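Local structure of Nadp(h)-dependent ketose reductase (Bemisia argentifolii, 1E3J) at residues A164-G169 and Y191-V196. The protein is a zinc-dependent sorbitol dehydrogenase of the alcohol dehydrogenase family that probably interconverts fructose and sorbitol using NADP(H). Residues are numbered along the deposited sequence; the frame is centred on the assembly and turned at random.
Sequences AGVQLG and YGAFVV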
loop_
_atom_site.group_PDB
_atom_site.type_symbol
_atom_site.label_atom_id
_atom_site.label_comp_id
_atom_site.label_asym_id
_atom_site.label_seq_id
_atom_site.Cartn_x
_atom_site.Cartn_y
_atom_site.Cartn_z
ATOM N N ALA A 164 -8.519 -8.311 0.175
ATOM C CA ALA A 164 -9.098 -7.701 1.364
ATOM C C ALA A 164 -8.018 -7.524 2.455
ATOM O O ALA A 164 -8.285 -6.947 3.473
ATOM C CB ALA A 164 -10.233 -8.571 1.914
ATOM N N GLY A 165 -6.818 -8.046 2.252
ATOM C CA GLY A 165 -5.808 -7.934 3.305
ATOM C C GLY A 165 -6.084 -8.848 4.515
ATOM O O GLY A 165 -5.716 -8.500 5.649
ATOM N N VAL A 166 -6.700 -10.021 4.312
ATOM C CA VAL A 166 -6.988 -10.893 5.445
ATOM C C VAL A 166 -5.695 -11.300 6.164
ATOM O O VAL A 166 -4.758 -11.740 5.531
ATOM C CB VAL A 166 -7.730 -12.175 5.000
ATOM C CG1 VAL A 166 -7.894 -13.122 6.211
ATOM C CG2 VAL A 166 -9.106 -11.825 4.486
ATOM N N GLN A 167 -5.634 -11.184 7.480
ATOM C CA GLN A 167 -4.387 -11.548 8.190
ATOM C C GLN A 167 -4.642 -11.800 9.679
ATOM O O GLN A 167 -5.789 -11.788 10.097
ATOM C CB GLN A 167 -3.360 -10.401 8.025
ATOM C CG GLN A 167 -3.874 -9.021 8.522
ATOM C CD GLN A 167 -2.884 -7.871 8.183
ATOM O OE1 GLN A 167 -1.955 -7.578 8.958
ATOM N NE2 GLN A 167 -3.078 -7.235 6.999
ATOM N N LEU A 168 -3.600 -12.032 10.486
ATOM C CA LEU A 168 -3.823 -12.204 11.930
ATOM C C LEU A 168 -4.564 -10.965 12.460
ATOM O O LEU A 168 -4.151 -9.809 12.191
ATOM C CB LEU A 168 -2.513 -12.293 12.700
ATOM C CG LEU A 168 -1.705 -13.582 12.633
ATOM C CD1 LEU A 168 -0.424 -13.384 13.434
ATOM C CD2 LEU A 168 -2.515 -14.753 13.224
ATOM N N GLY A 169 -5.640 -11.193 13.216
ATOM C CA GLY A 169 -6.398 -10.091 13.777
ATOM C C GLY A 169 -7.607 -9.762 12.901
ATOM O O GLY A 169 -8.470 -8.965 13.298
ATOM N N TYR A 191 -4.945 -17.781 6.353
ATOM C CA TYR A 191 -4.270 -16.506 6.533
ATOM C C TYR A 191 -4.260 -16.035 7.966
ATOM O O TYR A 191 -3.818 -14.920 8.239
ATOM C CB TYR A 191 -4.883 -15.402 5.664
ATOM C CG TYR A 191 -4.215 -15.325 4.345
ATOM C CD1 TYR A 191 -2.920 -14.776 4.242
ATOM C CD2 TYR A 191 -4.813 -15.838 3.199
ATOM C CE1 TYR A 191 -2.233 -14.745 3.033
ATOM C CE2 TYR A 191 -4.134 -15.804 1.971
ATOM C CZ TYR A 191 -2.832 -15.254 1.906
ATOM O OH TYR A 191 -2.107 -15.212 0.739
ATOM N N GLY A 192 -4.784 -16.849 8.881
ATOM C CA GLY A 192 -4.744 -16.459 10.267
ATOM C C GLY A 192 -5.976 -15.744 10.769
ATOM O O GLY A 192 -5.997 -15.269 11.904
ATOM N N ALA A 193 -7.018 -15.669 9.956
ATOM C CA ALA A 193 -8.216 -14.960 10.407
ATOM C C ALA A 193 -9.117 -15.771 11.316
ATOM O O ALA A 193 -9.021 -17.007 11.401
ATOM C CB ALA A 193 -9.050 -14.529 9.207
ATOM N N PHE A 194 -10.025 -15.052 11.966
ATOM C CA PHE A 194 -11.066 -15.680 12.775
ATOM C C PHE A 194 -12.213 -15.644 11.757
ATOM O O PHE A 194 -12.492 -14.579 11.188
ATOM C CB PHE A 194 -11.421 -14.810 13.963
ATOM C CG PHE A 194 -12.562 -15.349 14.785
ATOM C CD1 PHE A 194 -13.881 -15.028 14.457
ATOM C CD2 PHE A 194 -12.310 -16.156 15.916
ATOM C CE1 PHE A 194 -14.957 -15.498 15.251
ATOM C CE2 PHE A 194 -13.349 -16.628 16.713
ATOM C CZ PHE A 194 -14.685 -16.301 16.385
ATOM N N VAL A 195 -12.864 -16.782 11.524
ATOM C CA VAL A 195 -13.921 -16.863 10.538
ATOM C C VAL A 195 -15.324 -17.277 11.024
ATOM O O VAL A 195 -15.484 -18.230 11.791
ATOM C CB VAL A 195 -13.517 -17.853 9.439
ATOM C CG1 VAL A 195 -14.617 -17.928 8.414
ATOM C CG2 VAL A 195 -12.178 -17.407 8.760
ATOM N N VAL A 196 -16.333 -16.561 10.541
ATOM C CA VAL A 196 -17.713 -16.863 10.835
ATOM C C VAL A 196 -18.296 -17.186 9.467
ATOM O O VAL A 196 -18.062 -16.466 8.508
ATOM C CB VAL A 196 -18.487 -15.653 11.387
ATOM C CG1 VAL A 196 -19.965 -15.990 11.479
ATOM C CG2 VAL A 196 -18.002 -15.302 12.735
HETATM O O HOH W 1 -1.385 -13.461 8.928
#
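Val166 and Ala193 meet at the tight end of this contact: with only a methyl at Ala193, Val166 CG1 can approach its CB to 3.5 Å. CG1 stands anti to the backbone N (chi1 175°), which also brings it 3.8 Å from Tyr191 CB; the two side chains cross at about a right angle. A branched valine fills this buried spot, where Cys161 and Val172 also touch it. The Tyr191 side chain extends onto Val158, Cys161 and Arg162 of helix 151-164.

Gly192 is closely faced too, its CA 4.1 Å from Leu168 CD2. A side chain there would meet CD2 and the preceding carbonyl O, hence glycine; at Gly165 positive phi alone argues for it. Both glycines end helices in Schellman motifs.

The backbones of Leu168 and Tyr191 are held apart, and a water between them accepts from Leu168 N and donates to Tyr191 O. The Gln167 side chain turns back, NE2 giving a nearly straight bond (162°) to Gly165 O. Leu168 packs on Met307, and Tyr191 on Leu168, of the second subunit.

Thus the lead-in to strand 171-175 packs against the end of crossover helix 179-190, where the chain enters strand 194-199, at the start of a Rossmann-type domain.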